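Local atomic coordinates of iron superoxide dismutase (Trypanosoma cruzi, PDB entry 2GPC), a protein that probably catalyses the dismutation of superoxide to molecular oxygen and hydrogen peroxide, using one iron ion in each subunit. Residues L26-D29 against K30-G34; T51-I54 against E55-I58; A106-K109 against E110-N114; W187-V190 against E191-L194. One frame throughout, in Å; residues are numbered along the deposited sequence.

Contact 1: L26-D29 against K30-G34. With FE2 (Fe (II) ion), chain C.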
loop_
_atom_site.group_PDB
_atom_site.type_symbol
_atom_site.label_atom_id
_atom_site.label_comp_id
_atom_site.label_asym_id
_atom_site.label_seq_id
_atom_site.Cartn_x
_atom_site.Cartn_y
_atom_site.Cartn_z
ATOM N N LEU A 26 0.255 -2.944 -16.874
ATOM C CA LEU A 26 0.285 -1.807 -15.960
ATOM C C LEU A 26 1.392 -1.992 -14.934
ATOM O O LEU A 26 2.177 -1.082 -14.682
ATOM C CB LEU A 26 -1.063 -1.630 -15.253
ATOM C CG LEU A 26 -2.206 -1.093 -16.113
ATOM C CD1 LEU A 26 -3.505 -1.351 -15.392
ATOM C CD2 LEU A 26 -2.051 0.390 -16.436
ATOM N N HIS A 27 1.458 -3.179 -14.343
ATOM C CA HIS A 27 2.440 -3.449 -13.295
ATOM C C HIS A 27 3.886 -3.280 -13.823
ATOM O O HIS A 27 4.712 -2.651 -13.165
ATOM C CB HIS A 27 2.174 -4.836 -12.685
ATOM C CG HIS A 27 2.807 -5.064 -11.348
ATOM N ND1 HIS A 27 2.742 -6.281 -10.708
ATOM C CD2 HIS A 27 3.505 -4.240 -10.524
ATOM C CE1 HIS A 27 3.377 -6.202 -9.548
ATOM N NE2 HIS A 27 3.851 -4.974 -9.414
ATOM N N TYR A 28 4.164 -3.756 -15.035
ATOM C CA TYR A 28 5.510 -3.691 -15.606
ATOM C C TYR A 28 5.815 -2.327 -16.228
ATOM O O TYR A 28 6.833 -1.712 -15.915
ATOM C CB TYR A 28 5.708 -4.805 -16.659
ATOM C CG TYR A 28 7.112 -4.882 -17.215
ATOM C CD1 TYR A 28 8.097 -5.629 -16.567
ATOM C CD2 TYR A 28 7.466 -4.197 -18.375
ATOM C CE1 TYR A 28 9.392 -5.699 -17.058
ATOM C CE2 TYR A 28 8.770 -4.262 -18.886
ATOM C CZ TYR A 28 9.730 -5.014 -18.217
ATOM O OH TYR A 28 11.027 -5.093 -18.697
ATOM N N ASP A 29 4.949 -1.859 -17.121
ATOM C CA ASP A 29 5.205 -0.622 -17.870
ATOM C C ASP A 29 5.068 0.635 -17.008
ATOM O O ASP A 29 5.820 1.593 -17.198
ATOM C CB ASP A 29 4.265 -0.471 -19.081
ATOM C CG ASP A 29 4.624 -1.383 -20.254
ATOM O OD1 ASP A 29 5.723 -2.011 -20.299
ATOM O OD2 ASP A 29 3.833 -1.503 -21.205
ATOM N N LYS A 30 4.093 0.657 -16.102
ATOM C CA LYS A 30 3.882 1.839 -15.266
ATOM C C LYS A 30 4.696 1.780 -13.970
ATOM O O LYS A 30 5.517 2.677 -13.705
ATOM C CB LYS A 30 2.398 2.057 -14.964
ATOM C CG LYS A 30 1.493 2.227 -16.193
ATOM C CD LYS A 30 1.973 3.344 -17.128
ATOM C CE LYS A 30 0.978 3.601 -18.252
ATOM N NZ LYS A 30 1.505 4.640 -19.185
ATOM N N HIS A 31 4.493 0.739 -13.165
ATOM C CA HIS A 31 5.158 0.667 -11.867
ATOM C C HIS A 31 6.635 0.320 -12.002
ATOM O O HIS A 31 7.476 1.092 -11.576
ATOM C CB HIS A 31 4.422 -0.288 -10.900
ATOM C CG HIS A 31 3.048 0.179 -10.549
ATOM N ND1 HIS A 31 2.818 1.142 -9.590
ATOM C CD2 HIS A 31 1.835 -0.139 -11.061
ATOM C CE1 HIS A 31 1.523 1.395 -9.526
ATOM N NE2 HIS A 31 0.903 0.634 -10.408
ATOM N N HIS A 32 6.958 -0.808 -12.626
ATOM C CA HIS A 32 8.341 -1.277 -12.649
ATOM C C HIS A 32 9.234 -0.335 -13.461
ATOM O O HIS A 32 10.277 0.110 -12.974
ATOM C CB HIS A 32 8.418 -2.705 -13.180
ATOM C CG HIS A 32 9.686 -3.422 -12.821
ATOM N ND1 HIS A 32 9.978 -4.685 -13.290
ATOM C CD2 HIS A 32 10.731 -3.064 -12.035
ATOM C CE1 HIS A 32 11.151 -5.071 -12.816
ATOM N NE2 HIS A 32 11.629 -4.105 -12.051
ATOM N N GLN A 33 8.810 0.001 -14.677
ATOM C CA GLN A 33 9.598 0.909 -15.515
ATOM C C GLN A 33 9.635 2.310 -14.944
ATOM O O GLN A 33 10.612 3.028 -15.143
ATOM C CB GLN A 33 9.096 0.938 -16.960
ATOM C CG GLN A 33 9.420 -0.351 -17.716
ATOM C CD GLN A 33 10.813 -0.386 -18.333
ATOM O OE1 GLN A 33 11.740 0.319 -17.888
ATOM N NE2 GLN A 33 10.975 -1.234 -19.350
ATOM N N GLY A 34 8.576 2.692 -14.243
ATOM C CA GLY A 34 8.499 3.989 -13.596
ATOM C C GLY A 34 9.589 4.147 -12.551
ATOM O O GLY A 34 10.177 5.220 -12.440
HETATM FE FE FE2 C . 4.604 -4.063 -7.625
HETATM O O HOH W 1 8.233 -1.050 -20.559
HETATM O O HOH W 2 5.328 -3.472 -5.558
#
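His-32 and Gln-33 both meet Tyr-28 along helix 21-44, where the coil widens into pi-type turns. The amide of His-32 donates to the carbonyl oxygen of His-27 (N to O 3.0 Å) and Gln-33 N reaches Tyr-28 O at 2.9 Å, each bond spanning five residues. Leu-26 O accepts from Lys-30 N and, weakly, from His-31 N. The packing is close round the buried Tyr-28 and His-32. Tyr-28 CG lies anti to the backbone N (chi1 -175°), which turns the phenol beside its own carbonyl and brings CD1 within 3.9 Å of His-32 ND1, the two ring planes at 90°. The other flank of the phenol carries CE2 to 3.8 Å from Gln-33 NE2. Its OH bonds to Pro-5 O, while both nitrogens of the His-32 ring are engaged, by Trp-79 NE1 and Ile-72 O.

The solvent side is looser: Lys-30 is exposed, and a water links Asp-29 OD1, itself bonded to Tyr-11 OH, only weakly to Gln-33 NE2.

His-31 CB sits at the edge of the His-27 imidazole, 4.1 Å from CD2. His-27 NE2 binds the iron at 2.1 Å, beside His-75, Asp-160, His-164 and a water. Because the His-31 ring stacks on His-164 and bonds to Tyr-167 of the second subunit, it is a second-shell residue linking metal ligands to the subunit interface.

Contact 2: T51-I54 against E55-I58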
loop_
_atom_site.group_PDB
_atom_site.type_symbol
_atom_site.label_atom_id
_atom_site.label_comp_id
_atom_site.label_asym_id
_atom_site.label_seq_id
_atom_site.Cartn_x
_atom_site.Cartn_y
_atom_site.Cartn_z
ATOM N N THR A 51 27.651 5.246 -10.815
ATOM C CA THR A 51 28.624 4.145 -10.787
ATOM C C THR A 51 28.233 2.961 -9.887
ATOM O O THR A 51 28.947 1.961 -9.827
ATOM C CB THR A 51 29.975 4.681 -10.313
ATOM O OG1 THR A 51 29.802 5.453 -9.109
ATOM C CG2 THR A 51 30.553 5.657 -11.334
ATOM N N LYS A 52 27.128 3.081 -9.160
ATOM C CA LYS A 52 26.642 1.990 -8.318
ATOM C C LYS A 52 25.675 1.099 -9.091
ATOM O O LYS A 52 24.911 1.578 -9.920
ATOM C CB LYS A 52 25.941 2.548 -7.078
ATOM C CG LYS A 52 26.848 3.376 -6.177
ATOM C CD LYS A 52 26.289 3.451 -4.773
ATOM C CE LYS A 52 27.209 4.208 -3.848
ATOM N NZ LYS A 52 26.572 4.456 -2.540
ATOM N N SER A 53 25.723 -0.201 -8.831
ATOM C CA SER A 53 24.729 -1.131 -9.359
ATOM C C SER A 53 23.456 -1.030 -8.519
ATOM O O SER A 53 23.443 -0.395 -7.469
ATOM C CB SER A 53 25.259 -2.572 -9.333
ATOM O OG SER A 53 25.374 -3.047 -8.003
ATOM N N ILE A 54 22.384 -1.660 -8.987
ATOM C CA ILE A 54 21.140 -1.721 -8.222
ATOM C C ILE A 54 21.418 -2.310 -6.849
ATOM O O ILE A 54 20.986 -1.759 -5.839
ATOM C CB ILE A 54 20.076 -2.566 -8.976
ATOM C CG1 ILE A 54 19.607 -1.835 -10.240
ATOM C CG2 ILE A 54 18.866 -2.895 -8.080
ATOM C CD1 ILE A 54 18.915 -0.509 -9.976
ATOM N N GLU A 55 22.153 -3.418 -6.812
ATOM C CA GLU A 55 22.442 -4.102 -5.549
ATOM C C GLU A 55 23.299 -3.243 -4.623
ATOM O O GLU A 55 23.060 -3.212 -3.420
ATOM C CB GLU A 55 23.084 -5.470 -5.800
ATOM C CG GLU A 55 22.093 -6.521 -6.294
ATOM C CD GLU A 55 22.676 -7.931 -6.353
ATOM O OE1 GLU A 55 23.657 -8.220 -5.632
ATOM O OE2 GLU A 55 22.147 -8.762 -7.127
ATOM N N GLU A 56 24.261 -2.512 -5.188
ATOM C CA GLU A 56 25.142 -1.654 -4.404
ATOM C C GLU A 56 24.318 -0.559 -3.736
ATOM O O GLU A 56 24.538 -0.221 -2.578
ATOM C CB GLU A 56 26.249 -1.052 -5.291
ATOM C CG GLU A 56 27.539 -1.873 -5.308
ATOM C CD GLU A 56 28.279 -1.878 -6.640
ATOM O OE1 GLU A 56 28.233 -0.883 -7.402
ATOM O OE2 GLU A 56 28.950 -2.896 -6.915
ATOM N N ILE A 57 23.362 -0.007 -4.485
ATOM C CA ILE A 57 22.474 1.020 -3.964
ATOM C C ILE A 57 21.608 0.485 -2.809
ATOM O O ILE A 57 21.408 1.170 -1.797
ATOM C CB ILE A 57 21.562 1.596 -5.089
ATOM C CG1 ILE A 57 22.376 2.395 -6.111
ATOM C CG2 ILE A 57 20.490 2.484 -4.486
ATOM C CD1 ILE A 57 21.611 2.737 -7.386
ATOM N N ILE A 58 21.070 -0.714 -2.970
ATOM C CA ILE A 58 20.216 -1.309 -1.947
ATOM C C ILE A 58 21.007 -1.495 -0.629
ATOM O O ILE A 58 20.474 -1.298 0.465
ATOM C CB ILE A 58 19.624 -2.652 -2.460
ATOM C CG1 ILE A 58 18.626 -2.399 -3.598
ATOM C CG2 ILE A 58 18.910 -3.408 -1.338
ATOM C CD1 ILE A 58 18.320 -3.597 -4.458
HETATM O O HOH W 3 26.710 -5.323 -7.412
#
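Ser-53 and Glu-56 exchange hydrogen bonds where the loop after helix 21-44 enters helix 54-60. Ser-53 OG occupies the position between its backbone N and carbonyl carbon (chi1 69°), from which it accepts from Glu-56 N at 3.1 Å. In return, OE1 of Glu-56, in one of its two conformers, takes Ser-53 N at 3.0 Å, met from above the carboxylate plane; the second conformer makes this half less certain. A water 2.7 Å from Ser-53 OG makes a weak bond to Glu-56 OE2, subject to the same doubt.

One turn on, the apolar side is carried by Ile-58. Its CB stands near Ile-54 O, the oxygen that accepts the Ile-58 amide. CG1 lies closer to the same oxygen, at 3.3 Å, and CD1 at the end of the branch meets Ile-54 CG2 at 3.7 Å, the two side chains crossing at a slant. Beyond this pair the Ile-58 side chain packs on Phe-66, Ala-69 and Phe-73 of helix 63-80, while Ile-54 leans on Phe-2.

Lys-52 contributes its base, CB resting 3.7 Å from Ile-57 CG1; the extended chain then carries NZ to a salt bridge with Glu-61 and a hydrogen bond with Thr-60. Ile-57 N closes the first turn by bonding to Ser-53 O. With serine as N-cap and a glutamate three residues later, this is a capping box at the start of a helix in the alpha-hairpin domain.

Contact 3: A106-K109 against E110-N114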
loop_
_atom_site.group_PDB
_atom_site.type_symbol
_atom_site.label_atom_id
_atom_site.label_comp_id
_atom_site.label_asym_id
_atom_site.label_seq_id
_atom_site.Cartn_x
_atom_site.Cartn_y
_atom_site.Cartn_z
ATOM N N ALA A 106 2.955 -28.609 2.694
ATOM C CA ALA A 106 1.658 -28.085 3.120
ATOM C C ALA A 106 1.843 -27.077 4.249
ATOM O O ALA A 106 1.168 -26.060 4.291
ATOM C CB ALA A 106 0.711 -29.230 3.567
ATOM N N LYS A 107 2.774 -27.358 5.156
ATOM C CA LYS A 107 3.035 -26.459 6.275
ATOM C C LYS A 107 3.736 -25.165 5.808
ATOM O O LYS A 107 3.403 -24.075 6.271
ATOM C CB LYS A 107 3.851 -27.174 7.361
ATOM C CG LYS A 107 3.010 -28.097 8.258
ATOM C CD LYS A 107 3.893 -28.949 9.155
ATOM C CE LYS A 107 3.073 -29.733 10.187
ATOM N NZ LYS A 107 3.864 -30.866 10.776
ATOM N N PHE A 108 4.697 -25.300 4.900
ATOM C CA PHE A 108 5.344 -24.152 4.267
ATOM C C PHE A 108 4.287 -23.286 3.582
ATOM O O PHE A 108 4.248 -22.076 3.780
ATOM C CB PHE A 108 6.377 -24.586 3.218
ATOM C CG PHE A 108 6.628 -23.542 2.154
ATOM C CD1 PHE A 108 7.313 -22.369 2.462
ATOM C CD2 PHE A 108 6.139 -23.707 0.868
ATOM C CE1 PHE A 108 7.513 -21.382 1.486
ATOM C CE2 PHE A 108 6.338 -22.733 -0.104
ATOM C CZ PHE A 108 7.030 -21.578 0.208
ATOM N N LYS A 109 3.430 -23.917 2.794
ATOM C CA LYS A 109 2.460 -23.203 1.980
ATOM C C LYS A 109 1.485 -22.431 2.871
ATOM O O LYS A 109 1.153 -21.285 2.573
ATOM C CB LYS A 109 1.728 -24.177 1.049
ATOM C CG LYS A 109 0.532 -23.589 0.345
ATOM C CD LYS A 109 -0.018 -24.515 -0.726
ATOM C CE LYS A 109 -1.193 -23.865 -1.421
ATOM N NZ LYS A 109 -1.761 -24.709 -2.495
ATOM N N GLU A 110 1.045 -23.055 3.965
ATOM C CA GLU A 110 0.173 -22.388 4.918
ATOM C C GLU A 110 0.861 -21.156 5.527
ATOM O O GLU A 110 0.239 -20.105 5.654
ATOM C CB GLU A 110 -0.294 -23.351 6.024
ATOM C CG GLU A 110 -1.122 -22.697 7.136
ATOM C CD GLU A 110 -2.573 -22.414 6.739
ATOM O OE1 GLU A 110 -2.934 -22.586 5.548
ATOM O OE2 GLU A 110 -3.368 -22.022 7.630
ATOM N N GLU A 111 2.131 -21.280 5.902
ATOM C CA GLU A 111 2.840 -20.173 6.539
ATOM C C GLU A 111 3.053 -19.009 5.555
ATOM O O GLU A 111 2.816 -17.863 5.903
ATOM C CB GLU A 111 4.165 -20.651 7.130
ATOM C CG GLU A 111 4.938 -19.584 7.891
ATOM C CD GLU A 111 6.203 -20.114 8.546
ATOM O OE1 GLU A 111 6.385 -21.352 8.625
ATOM O OE2 GLU A 111 7.015 -19.283 9.002
ATOM N N PHE A 112 3.466 -19.312 4.329
ATOM C CA PHE A 112 3.683 -18.280 3.315
ATOM C C PHE A 112 2.368 -17.590 2.945
ATOM O O PHE A 112 2.312 -16.362 2.898
ATOM C CB PHE A 112 4.375 -18.884 2.079
ATOM C CG PHE A 112 4.732 -17.878 1.013
ATOM C CD1 PHE A 112 3.764 -17.376 0.156
ATOM C CD2 PHE A 112 6.049 -17.447 0.853
ATOM C CE1 PHE A 112 4.095 -16.449 -0.846
ATOM C CE2 PHE A 112 6.384 -16.521 -0.140
ATOM C CZ PHE A 112 5.405 -16.033 -0.998
ATOM N N THR A 113 1.318 -18.380 2.718
ATOM C CA THR A 113 -0.025 -17.863 2.417
ATOM C C THR A 113 -0.503 -16.886 3.476
ATOM O O THR A 113 -0.904 -15.779 3.160
ATOM C CB THR A 113 -1.045 -19.011 2.319
ATOM O OG1 THR A 113 -0.702 -19.884 1.238
ATOM C CG2 THR A 113 -2.449 -18.502 1.970
ATOM N N ASN A 114 -0.446 -17.291 4.731
ATOM C CA ASN A 114 -0.950 -16.443 5.806
ATOM C C ASN A 114 -0.153 -15.144 5.959
ATOM O O ASN A 114 -0.734 -14.086 6.204
ATOM C CB ASN A 114 -1.032 -17.235 7.108
ATOM C CG ASN A 114 -2.109 -18.322 7.051
ATOM O OD1 ASN A 114 -3.035 -18.262 6.224
ATOM N ND2 ASN A 114 -1.997 -19.313 7.927
#
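Phe-108 and Phe-112 both hold CG anti to the backbone N (chi1 155° and -176°), and this common torsion sends their side chains off helix 105-118 side by side in the same direction. The rings meet obliquely, their planes at 50° and their centroids 6.0 Å apart, with Phe-108 CE1 lying 4.1 Å from Phe-112 CB. Thr-113 instead sets OG1 beside its own backbone N, which brings the hydroxyl back over the preceding turn to donate to Lys-109 O at 2.7 Å. That oxygen also accepts Thr-113 N at 2.9 Å, so two donors grip it from opposite faces of the carbonyl plane. On the outer side Asn-114 ND2 bonds to Glu-110 OE2 at 3.1 Å, reaching it from above the carboxylate plane.

Trp-182 joins both groups: its NE1 bonds to Thr-113 OG1, and its ring takes a cation-pi contact from Lys-109 and meets the ring of Phe-112. The two phenylalanines press on the three-stranded antiparallel sheet, at Val-138 of strand 135-142 and at Leu-127 and Ala-125 of strand 123-130, and Phe-108 also reaches Ile-98 and Phe-102 of helix 92-102.

Contact 4: W187-V190 against E191-L194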
loop_
_atom_site.group_PDB
_atom_site.type_symbol
_atom_site.label_atom_id
_atom_site.label_comp_id
_atom_site.label_asym_id
_atom_site.label_seq_id
_atom_site.Cartn_x
_atom_site.Cartn_y
_atom_site.Cartn_z
ATOM N N TRP A 187 9.329 -23.016 -9.555
ATOM C CA TRP A 187 10.243 -23.816 -8.729
ATOM C C TRP A 187 11.629 -23.953 -9.364
ATOM O O TRP A 187 12.608 -24.121 -8.655
ATOM C CB TRP A 187 9.648 -25.197 -8.421
ATOM C CG TRP A 187 8.387 -25.084 -7.644
ATOM C CD1 TRP A 187 7.143 -25.433 -8.059
ATOM C CD2 TRP A 187 8.228 -24.503 -6.342
ATOM N NE1 TRP A 187 6.219 -25.145 -7.083
ATOM C CE2 TRP A 187 6.858 -24.574 -6.015
ATOM C CE3 TRP A 187 9.110 -23.965 -5.400
ATOM C CZ2 TRP A 187 6.349 -24.114 -4.799
ATOM C CZ3 TRP A 187 8.606 -23.503 -4.196
ATOM C CH2 TRP A 187 7.241 -23.583 -3.904
ATOM N N LYS A 188 11.708 -23.876 -10.690
ATOM C CA LYS A 188 13.007 -23.913 -11.372
ATOM C C LYS A 188 13.878 -22.729 -10.933
ATOM O O LYS A 188 15.078 -22.889 -10.660
ATOM C CB LYS A 188 12.831 -23.918 -12.895
ATOM C CG LYS A 188 12.207 -25.201 -13.439
ATOM C CD LYS A 188 11.555 -25.021 -14.805
ATOM C CE LYS A 188 12.529 -24.507 -15.860
ATOM N NZ LYS A 188 12.238 -23.095 -16.269
ATOM N N ASN A 189 13.276 -21.544 -10.844
ATOM C CA ASN A 189 14.004 -20.372 -10.361
ATOM C C ASN A 189 14.417 -20.497 -8.902
ATOM O O ASN A 189 15.534 -20.142 -8.545
ATOM C CB ASN A 189 13.200 -19.088 -10.555
ATOM C CG ASN A 189 14.067 -17.844 -10.446
ATOM O OD1 ASN A 189 13.926 -17.047 -9.512
ATOM N ND2 ASN A 189 14.957 -17.667 -11.408
ATOM N N VAL A 190 13.526 -21.019 -8.066
ATOM C CA VAL A 190 13.839 -21.252 -6.661
ATOM C C VAL A 190 15.073 -22.163 -6.537
ATOM O O VAL A 190 15.997 -21.866 -5.779
ATOM C CB VAL A 190 12.629 -21.860 -5.891
ATOM C CG1 VAL A 190 12.988 -22.158 -4.439
ATOM C CG2 VAL A 190 11.416 -20.927 -5.958
ATOM N N GLU A 191 15.096 -23.245 -7.306
ATOM C CA GLU A 191 16.218 -24.174 -7.281
ATOM C C GLU A 191 17.530 -23.483 -7.658
ATOM O O GLU A 191 18.551 -23.742 -7.045
ATOM C CB GLU A 191 15.968 -25.350 -8.219
ATOM C CG GLU A 191 17.027 -26.434 -8.122
ATOM C CD GLU A 191 16.680 -27.678 -8.919
ATOM O OE1 GLU A 191 15.590 -27.734 -9.516
ATOM O OE2 GLU A 191 17.512 -28.611 -8.954
ATOM N N ARG A 192 17.485 -22.601 -8.654
ATOM C CA ARG A 192 18.656 -21.824 -9.081
ATOM C C ARG A 192 19.226 -20.900 -8.000
ATOM O O ARG A 192 20.422 -20.600 -8.004
ATOM C CB ARG A 192 18.298 -20.973 -10.302
ATOM C CG ARG A 192 18.296 -21.741 -11.625
ATOM C CD ARG A 192 18.155 -20.831 -12.852
ATOM N NE ARG A 192 16.827 -20.217 -12.932
ATOM C CZ ARG A 192 15.817 -20.641 -13.706
ATOM N NH1 ARG A 192 15.942 -21.695 -14.507
ATOM N NH2 ARG A 192 14.661 -19.988 -13.689
ATOM N N GLN A 193 18.371 -20.432 -7.099
ATOM C CA GLN A 193 18.789 -19.531 -6.017
ATOM C C GLN A 193 19.354 -20.228 -4.772
ATOM O O GLN A 193 19.921 -19.558 -3.910
ATOM C CB GLN A 193 17.613 -18.661 -5.558
ATOM C CG GLN A 193 16.849 -17.956 -6.663
ATOM C CD GLN A 193 17.737 -17.237 -7.644
ATOM O OE1 GLN A 193 18.616 -16.474 -7.241
ATOM N NE2 GLN A 193 17.506 -17.464 -8.940
ATOM N N LEU A 194 19.152 -21.540 -4.649
ATOM C CA LEU A 194 19.580 -22.290 -3.457
ATOM C C LEU A 194 21.070 -22.148 -3.169
ATOM O O LEU A 194 21.883 -22.203 -4.097
ATOM C CB LEU A 194 19.267 -23.779 -3.598
ATOM C CG LEU A 194 17.831 -24.237 -3.383
ATOM C CD1 LEU A 194 17.754 -25.735 -3.549
ATOM C CD2 LEU A 194 17.321 -23.823 -2.011
ATOM O OXT LEU A 194 21.416 -22.003 -1.989
HETATM O O HOH W 4 12.950 -27.555 -8.805
HETATM O O HOH W 5 12.369 -20.439 -15.609
#
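Glu-191 N bonds to Trp-187 O at 3.0 Å and Arg-192 N to Lys-188 O at 3.1 Å, ordinary alpha-helical bonds in helix 187-193, the last element of the C-terminal domain. The coil then frays: Gln-193 N divides between Asn-189 O and, weakly, Val-190 O, and Leu-194 N reaches Val-190 O with only a weak bond as the chain ends.

The side chain of Gln-193 is bent so that NE2 turns back to Asn-189 O, a weak bond that adds a second donor to this oxygen. Arg-192, bent at chi3 (-69°), folds its guanidinium back along the helix, with Lys-188 O 3.8 Å above the plane and over the centre of one face; the group thus lies against the backbone, its NH2 3.4 Å from Asn-189 CA. Two positive groups come close here, Lys-188 NZ standing 4.3 Å from Arg-192 NH1, and a water at the edge of the guanidinium probably eases their repulsion.

Inward, Val-190 packs on Leu-156 and Leu-157 of strand 153-160, and Trp-187 on Val-94, its NE1 bonding to Gly-88 O. The terminal carboxylate oxygen OXT of Leu-194 forms a salt bridge with Lys-154. The water between the two charged side chains accepts from both, 2.7 Å from Lys-188 NZ and 3.0 Å from Arg-192 NH2.

How the contacts relate
All four contacts are short-range ones at least partly along helices. Contact 1 is the most buried, with four of nine touching residues buried and one exposed; contacts 3 and 4 each have three exposed residues. Contact 1 alone touches the iron and the second subunit, and its chemistry is histidine-rich; contact 2, about 20 Å away between centres, is a helix start built on polar capping and isoleucines. Both belong to the alpha-hairpin domain, and both lean on helix 63-80, as does contact 4. Contacts 3 and 4 share the C-terminal domain, its sheet and helix 92-102, and meet where Phe-108 CE2 lies 4.0 Å from Trp-187 CH2. Contact 3 is aromatic inside a continuous helix, whereas contact 4 carries charges and weakening bonds.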